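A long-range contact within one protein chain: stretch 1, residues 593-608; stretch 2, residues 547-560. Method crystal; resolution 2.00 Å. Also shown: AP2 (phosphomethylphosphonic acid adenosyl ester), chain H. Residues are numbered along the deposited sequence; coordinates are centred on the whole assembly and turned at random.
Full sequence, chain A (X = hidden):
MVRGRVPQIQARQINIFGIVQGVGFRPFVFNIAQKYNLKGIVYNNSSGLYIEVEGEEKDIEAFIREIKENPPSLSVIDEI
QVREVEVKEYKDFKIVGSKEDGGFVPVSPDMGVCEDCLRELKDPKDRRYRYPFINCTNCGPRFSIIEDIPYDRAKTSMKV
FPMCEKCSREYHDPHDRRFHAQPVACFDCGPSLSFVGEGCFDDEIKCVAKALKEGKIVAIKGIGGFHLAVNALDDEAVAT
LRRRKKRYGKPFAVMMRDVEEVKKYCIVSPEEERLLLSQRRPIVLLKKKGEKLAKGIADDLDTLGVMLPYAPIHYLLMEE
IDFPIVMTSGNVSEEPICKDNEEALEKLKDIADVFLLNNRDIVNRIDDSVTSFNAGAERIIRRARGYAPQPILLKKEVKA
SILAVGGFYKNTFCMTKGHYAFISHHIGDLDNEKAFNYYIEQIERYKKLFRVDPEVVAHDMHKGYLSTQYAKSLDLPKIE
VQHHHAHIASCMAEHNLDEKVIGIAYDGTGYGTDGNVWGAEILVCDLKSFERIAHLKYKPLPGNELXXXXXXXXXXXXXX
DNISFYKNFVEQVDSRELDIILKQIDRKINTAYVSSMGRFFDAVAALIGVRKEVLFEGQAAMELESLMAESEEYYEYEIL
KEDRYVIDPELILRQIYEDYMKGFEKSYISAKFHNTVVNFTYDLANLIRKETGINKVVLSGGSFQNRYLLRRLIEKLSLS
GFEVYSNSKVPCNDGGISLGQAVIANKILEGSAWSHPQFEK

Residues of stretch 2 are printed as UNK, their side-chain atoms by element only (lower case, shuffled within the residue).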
# COMPACT_ATOMS: atom_id res chain seq x y z
N TYR A 593 -21.79 6.55 20.78
CA TYR A 593 -22.31 5.19 20.76
C TYR A 593 -21.74 4.46 19.57
O TYR A 593 -21.70 5.02 18.45
CB TYR A 593 -23.84 5.20 20.74
CG TYR A 593 -24.39 5.65 22.06
CD1 TYR A 593 -24.63 4.75 23.09
CD2 TYR A 593 -24.65 7.01 22.29
CE1 TYR A 593 -25.14 5.19 24.33
CE2 TYR A 593 -25.14 7.45 23.51
CZ TYR A 593 -25.38 6.54 24.52
OH TYR A 593 -25.88 7.00 25.72
N VAL A 594 -21.27 3.23 19.80
CA VAL A 594 -20.46 2.54 18.78
C VAL A 594 -20.92 1.12 18.49
O VAL A 594 -21.30 0.36 19.41
CB VAL A 594 -18.94 2.50 19.16
CG1 VAL A 594 -18.46 3.87 19.60
CG2 VAL A 594 -18.68 1.45 20.29
N SER A 595 -20.90 0.79 17.21
CA SER A 595 -21.01 -0.59 16.73
C SER A 595 -19.69 -0.79 16.00
O SER A 595 -19.48 -0.22 14.93
CB SER A 595 -22.18 -0.73 15.74
OG SER A 595 -22.09 -1.92 14.95
N SER A 596 -18.77 -1.53 16.60
CA SER A 596 -17.40 -1.51 16.08
C SER A 596 -16.66 -2.79 16.40
O SER A 596 -16.54 -3.16 17.57
CB SER A 596 -16.64 -0.32 16.67
OG SER A 596 -15.23 -0.44 16.46
N MET A 597 -16.14 -3.45 15.37
CA MET A 597 -15.34 -4.66 15.57
C MET A 597 -14.01 -4.32 16.23
O MET A 597 -13.51 -5.07 17.08
CB MET A 597 -15.13 -5.42 14.24
CG MET A 597 -14.49 -6.83 14.40
SD MET A 597 -15.38 -7.91 15.55
CE MET A 597 -17.02 -7.98 14.79
N GLY A 598 -13.44 -3.17 15.88
CA GLY A 598 -12.19 -2.71 16.52
C GLY A 598 -12.33 -2.50 18.03
O GLY A 598 -11.47 -2.95 18.81
N ARG A 599 -13.40 -1.83 18.45
CA ARG A 599 -13.63 -1.60 19.87
C ARG A 599 -13.98 -2.91 20.58
O ARG A 599 -13.60 -3.10 21.74
CB ARG A 599 -14.73 -0.55 20.12
CG ARG A 599 -14.46 0.87 19.54
CD ARG A 599 -13.24 1.63 20.12
NE ARG A 599 -11.98 1.01 19.71
CZ ARG A 599 -11.34 1.25 18.56
NH1 ARG A 599 -11.82 2.14 17.69
NH2 ARG A 599 -10.22 0.60 18.29
N PHE A 600 -14.71 -3.79 19.90
CA PHE A 600 -15.00 -5.13 20.44
C PHE A 600 -13.68 -5.84 20.78
O PHE A 600 -13.49 -6.34 21.91
CB PHE A 600 -15.86 -5.95 19.45
CG PHE A 600 -16.58 -7.15 20.05
CD1 PHE A 600 -16.48 -7.49 21.40
CD2 PHE A 600 -17.35 -7.97 19.22
CE1 PHE A 600 -17.15 -8.62 21.93
CE2 PHE A 600 -18.02 -9.10 19.73
CZ PHE A 600 -17.92 -9.42 21.09
N PHE A 601 -12.76 -5.87 19.82
CA PHE A 601 -11.42 -6.42 20.06
C PHE A 601 -10.72 -5.74 21.24
O PHE A 601 -10.16 -6.43 22.10
CB PHE A 601 -10.53 -6.34 18.81
CG PHE A 601 -10.59 -7.58 17.95
CD1 PHE A 601 -9.47 -8.42 17.86
CD2 PHE A 601 -11.75 -7.91 17.25
CE1 PHE A 601 -9.51 -9.58 17.06
CE2 PHE A 601 -11.80 -9.06 16.44
CZ PHE A 601 -10.68 -9.90 16.36
N ASP A 602 -10.77 -4.41 21.30
CA ASP A 602 -10.12 -3.68 22.42
C ASP A 602 -10.74 -4.04 23.77
O ASP A 602 -10.02 -4.19 24.77
CB ASP A 602 -10.17 -2.17 22.21
CG ASP A 602 -9.21 -1.68 21.13
OD1 ASP A 602 -8.35 -2.47 20.67
OD2 ASP A 602 -9.34 -0.51 20.73
N ALA A 603 -12.06 -4.18 23.81
CA ALA A 603 -12.77 -4.58 25.04
C ALA A 603 -12.30 -5.96 25.54
O ALA A 603 -12.06 -6.16 26.75
CB ALA A 603 -14.29 -4.57 24.81
N VAL A 604 -12.20 -6.92 24.63
CA VAL A 604 -11.69 -8.26 24.96
C VAL A 604 -10.26 -8.19 25.48
O VAL A 604 -9.94 -8.79 26.52
CB VAL A 604 -11.75 -9.23 23.75
CG1 VAL A 604 -11.07 -10.58 24.09
CG2 VAL A 604 -13.20 -9.43 23.31
N ALA A 605 -9.39 -7.47 24.77
CA ALA A 605 -7.97 -7.40 25.16
C ALA A 605 -7.80 -6.84 26.59
O ALA A 605 -7.01 -7.36 27.38
CB ALA A 605 -7.16 -6.59 24.16
N ALA A 606 -8.57 -5.80 26.90
CA ALA A 606 -8.55 -5.16 28.22
C ALA A 606 -9.09 -6.10 29.31
O ALA A 606 -8.52 -6.20 30.40
CB ALA A 606 -9.36 -3.85 28.20
N LEU A 607 -10.19 -6.78 29.00
CA LEU A 607 -10.87 -7.64 29.95
C LEU A 607 -10.03 -8.83 30.33
O LEU A 607 -10.07 -9.26 31.49
CB LEU A 607 -12.22 -8.11 29.40
CG LEU A 607 -13.35 -7.09 29.58
CD1 LEU A 607 -14.58 -7.49 28.76
CD2 LEU A 607 -13.72 -6.95 31.07
N ILE A 608 -9.30 -9.40 29.38
CA ILE A 608 -8.44 -10.54 29.72
C ILE A 608 -7.00 -10.14 30.03
O ILE A 608 -6.10 -10.98 30.10
CB ILE A 608 -8.56 -11.71 28.71
CG1 ILE A 608 -7.94 -11.34 27.35
CG2 ILE A 608 -10.05 -12.09 28.54
CD1 ILE A 608 -7.85 -12.52 26.39
N UNK A 547 -10.61 7.01 24.72
CA UNK A 547 -10.80 5.56 24.80
C UNK A 547 -10.02 4.78 23.74
O UNK A 547 -9.73 3.60 23.92
c UNK A 547 -12.29 5.19 24.77
N UNK A 548 -9.67 5.45 22.63
CA UNK A 548 -8.80 4.87 21.61
C UNK A 548 -7.53 4.27 22.24
O UNK A 548 -7.20 3.11 21.99
c UNK A 548 -10.57 5.21 19.18
c UNK A 548 -8.42 5.92 20.50
c UNK A 548 -7.24 5.43 19.63
c UNK A 548 -9.64 6.34 19.66
N UNK A 549 -6.84 5.05 23.08
CA UNK A 549 -5.61 4.60 23.72
C UNK A 549 -5.76 4.03 25.15
O UNK A 549 -5.03 3.11 25.53
c UNK A 549 -4.52 5.68 23.65
c UNK A 549 -3.88 5.77 22.23
n UNK A 549 -1.39 8.69 22.46
c UNK A 549 -2.17 7.51 22.93
c UNK A 549 -3.27 7.14 21.92
N UNK A 550 -6.69 4.58 25.92
CA UNK A 550 -7.00 4.01 27.25
C UNK A 550 -8.14 2.99 27.12
O UNK A 550 -9.29 3.29 27.42
c UNK A 550 -4.97 7.16 30.48
n UNK A 550 -4.85 6.90 31.95
c UNK A 550 -7.33 5.12 28.25
c UNK A 550 -6.15 6.03 28.59
c UNK A 550 -6.31 6.67 29.95
N UNK A 551 -7.79 1.79 26.66
CA UNK A 551 -8.79 0.81 26.24
C UNK A 551 -9.60 0.18 27.38
O UNK A 551 -10.63 -0.42 27.13
c UNK A 551 -8.21 -0.30 25.32
c UNK A 551 -7.51 0.32 24.09
c UNK A 551 -7.29 -1.25 26.09
c UNK A 551 -6.85 -2.46 25.25
N UNK A 552 -9.14 0.32 28.62
CA UNK A 552 -9.98 -0.11 29.74
C UNK A 552 -11.27 0.71 29.79
O UNK A 552 -12.30 0.22 30.24
c UNK A 552 -9.53 2.10 32.33
c UNK A 552 -9.09 3.36 32.72
c UNK A 552 -7.50 1.77 31.08
c UNK A 552 -7.85 3.82 32.29
o UNK A 552 -7.42 5.07 32.67
c UNK A 552 -7.05 3.03 31.47
c UNK A 552 -9.23 -0.09 31.08
c UNK A 552 -8.74 1.28 31.50
N UNK A 553 -11.23 1.95 29.28
CA UNK A 553 -12.42 2.80 29.14
C UNK A 553 -13.38 2.25 28.09
O UNK A 553 -14.60 2.35 28.24
n UNK A 553 -11.88 7.23 28.97
n UNK A 553 -11.55 8.62 30.80
c UNK A 553 -11.19 4.97 29.80
n UNK A 553 -13.28 9.01 29.35
c UNK A 553 -12.02 4.22 28.75
c UNK A 553 -12.23 8.28 29.71
c UNK A 553 -10.75 6.34 29.27
N UNK A 554 -12.83 1.67 27.03
CA UNK A 554 -13.64 1.02 26.02
C UNK A 554 -14.32 -0.19 26.64
O UNK A 554 -15.52 -0.38 26.44
c UNK A 554 -12.80 0.59 24.79
o UNK A 554 -12.39 1.76 24.09
c UNK A 554 -13.64 -0.28 23.85
N UNK A 555 -13.57 -0.98 27.40
CA UNK A 555 -14.16 -2.14 28.07
C UNK A 555 -15.28 -1.73 29.03
O UNK A 555 -16.33 -2.38 29.07
c UNK A 555 -13.09 -2.94 28.81
N UNK A 556 -15.07 -0.67 29.80
CA UNK A 556 -16.12 -0.18 30.72
C UNK A 556 -17.40 0.23 29.98
O UNK A 556 -18.52 -0.06 30.42
c UNK A 556 -14.56 0.60 32.62
c UNK A 556 -15.21 -0.29 33.71
c UNK A 556 -13.95 1.84 33.22
c UNK A 556 -15.59 0.98 31.56
N UNK A 557 -17.22 0.91 28.86
CA UNK A 557 -18.33 1.21 27.97
C UNK A 557 -19.10 -0.05 27.56
O UNK A 557 -20.33 -0.08 27.62
N UNK A 558 -18.38 -1.09 27.16
CA UNK A 558 -19.03 -2.33 26.69
C UNK A 558 -19.79 -3.05 27.81
O UNK A 558 -20.77 -3.76 27.53
c UNK A 558 -17.50 -2.58 21.78
c UNK A 558 -17.95 -3.80 22.23
c UNK A 558 -17.37 -1.80 24.08
c UNK A 558 -18.12 -4.03 23.62
c UNK A 558 -18.01 -3.28 26.03
c UNK A 558 -17.20 -1.57 22.71
c UNK A 558 -17.81 -3.04 24.55
N UNK A 559 -19.35 -2.85 29.05
CA UNK A 559 -19.96 -3.54 30.20
C UNK A 559 -20.77 -2.62 31.12
O UNK A 559 -21.18 -3.04 32.20
c UNK A 559 -18.19 -5.33 30.19
c UNK A 559 -17.02 -3.96 32.85
c UNK A 559 -18.89 -4.30 31.06
c UNK A 559 -17.92 -3.32 31.75
N UNK A 560 -21.03 -1.38 30.67
CA UNK A 560 -21.59 -0.32 31.54
C UNK A 560 -22.85 -0.72 32.32
O UNK A 560 -23.03 -0.31 33.48
c UNK A 560 -24.55 0.23 28.12
c UNK A 560 -23.15 0.98 29.98
c UNK A 560 -25.44 1.78 29.74
c UNK A 560 -21.84 0.97 30.74
c UNK A 560 -24.22 1.76 30.43
c UNK A 560 -25.60 1.01 28.57
c UNK A 560 -23.32 0.21 28.83
PB AP2 H . -11.24 3.17 10.81
O1B AP2 H . -11.44 2.19 11.93
O2B AP2 H . -12.17 3.05 9.64
O3B AP2 H . -11.04 4.58 11.31
C3A AP2 H . -9.61 2.70 10.17
PA AP2 H . -9.52 1.07 9.38
O1A AP2 H . -8.13 1.13 8.77
O2A AP2 H . -10.70 0.69 8.51
O5' AP2 H . -9.55 0.02 10.61
C5' AP2 H . -8.40 -0.03 11.45
C4' AP2 H . -8.85 -0.79 12.68
O4' AP2 H . -8.97 -2.18 12.37
C3' AP2 H . -7.84 -0.73 13.81
O3' AP2 H . -7.93 0.52 14.51
C2' AP2 H . -8.26 -1.93 14.62
O2' AP2 H . -9.37 -1.51 15.43
C1' AP2 H . -8.71 -2.94 13.55
N9 AP2 H . -7.60 -3.92 13.38
C8 AP2 H . -6.35 -3.68 12.91
N7 AP2 H . -5.58 -4.80 12.94
C5 AP2 H . -6.35 -5.80 13.43
C6 AP2 H . -6.16 -7.24 13.73
N6 AP2 H . -4.98 -7.86 13.50
N1 AP2 H . -7.22 -7.91 14.26
C2 AP2 H . -8.42 -7.32 14.49
N3 AP2 H . -8.65 -6.01 14.25
C4 AP2 H . -7.67 -5.21 13.73
O HOH W 1 -10.37 1.32 22.45
O HOH W 2 -7.18 1.04 20.35

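Position 547 has one side-chain carbon and nothing beyond it, which identifies Ala-547; it lies just outside contact range. Position 548 has four carbons, forked at the first, with one arm two carbons long, the pattern of isoleucine. Although CA-to-CB points away, the longer arm of Ile-548 returns, and its CD1 lies 3.6 Å from Arg-599 NH1, over one face of the guanidinium.

Positions 549 and 550 each have four carbons in a row ending in nitrogen: Lys-549 and Lys-550. Neither touches stretch 1. Position 551 repeats the forked four-carbon pattern, so it is Ile-551. Its CD1 sits 3.6 Å from Asp-602 O, and its CG1 3.9 Å from Ala-606 CB.

At 552, one carbon leads to a six-carbon ring bearing an oxygen: Tyr-552. The ring leads away, so the contact falls to the backbone, with CA 4.1 Å from Ala-606 CB. Position 553, three carbons, a nitrogen, then a carbon carrying two more nitrogens, is Arg-553, pointing away.

Position 554 has a carbon carrying one oxygen and one carbon, hence Thr-554; its CG2 packs 3.5 Å from Arg-599 O. The single carbon at 555 marks Ala-555, whose CB is 3.9 Å from Ala-606 CB and 4.2 Å from Leu-607 CG. Position 556, four carbons forked at the second, is Leu-556, directed away; 557 has no side-chain atoms and is Gly-557.

One carbon and an unsubstituted six-carbon ring at 558 give Phe-558, which has the largest area covered by the other stretch, 97 Å². Ala-603 CB lies over its face, 4.1 Å from the ring centroid and 22° off the normal, a CH-pi contact. Val-594 CG2 is 4.1 Å from its CE2. Position 559, again forked at the first carbon with one longer arm, is Ile-559, its CG2 4.4 Å from Leu-607 CD1. Position 560 carries a plain six-carbon ring, Phe-560, beyond contact range.

The helices cross at -103° with axes 7.8 Å apart. Small residues permit this approach: CA of Ala-603 and CA of Ala-555 are 4.1 Å apart. No direct hydrogen bond joins the stretches, and apolar packing dominates. Polar linkage comes through water 1, which donates to Ala-547 O (2.8 Å) and Asp-602 OD2 (2.7 Å) and also hydrogen-bonds Thr-554 OG1 (2.6 Å). Within stretch 1, the salt bridge from Arg-599 NH2 to Asp-602 OD2 (2.8 Å) ties the guanidinium beneath Ile-548 to this water-bound carboxylate.

Stretch 2, residues 547-560: AIKKIYRTALGFIF
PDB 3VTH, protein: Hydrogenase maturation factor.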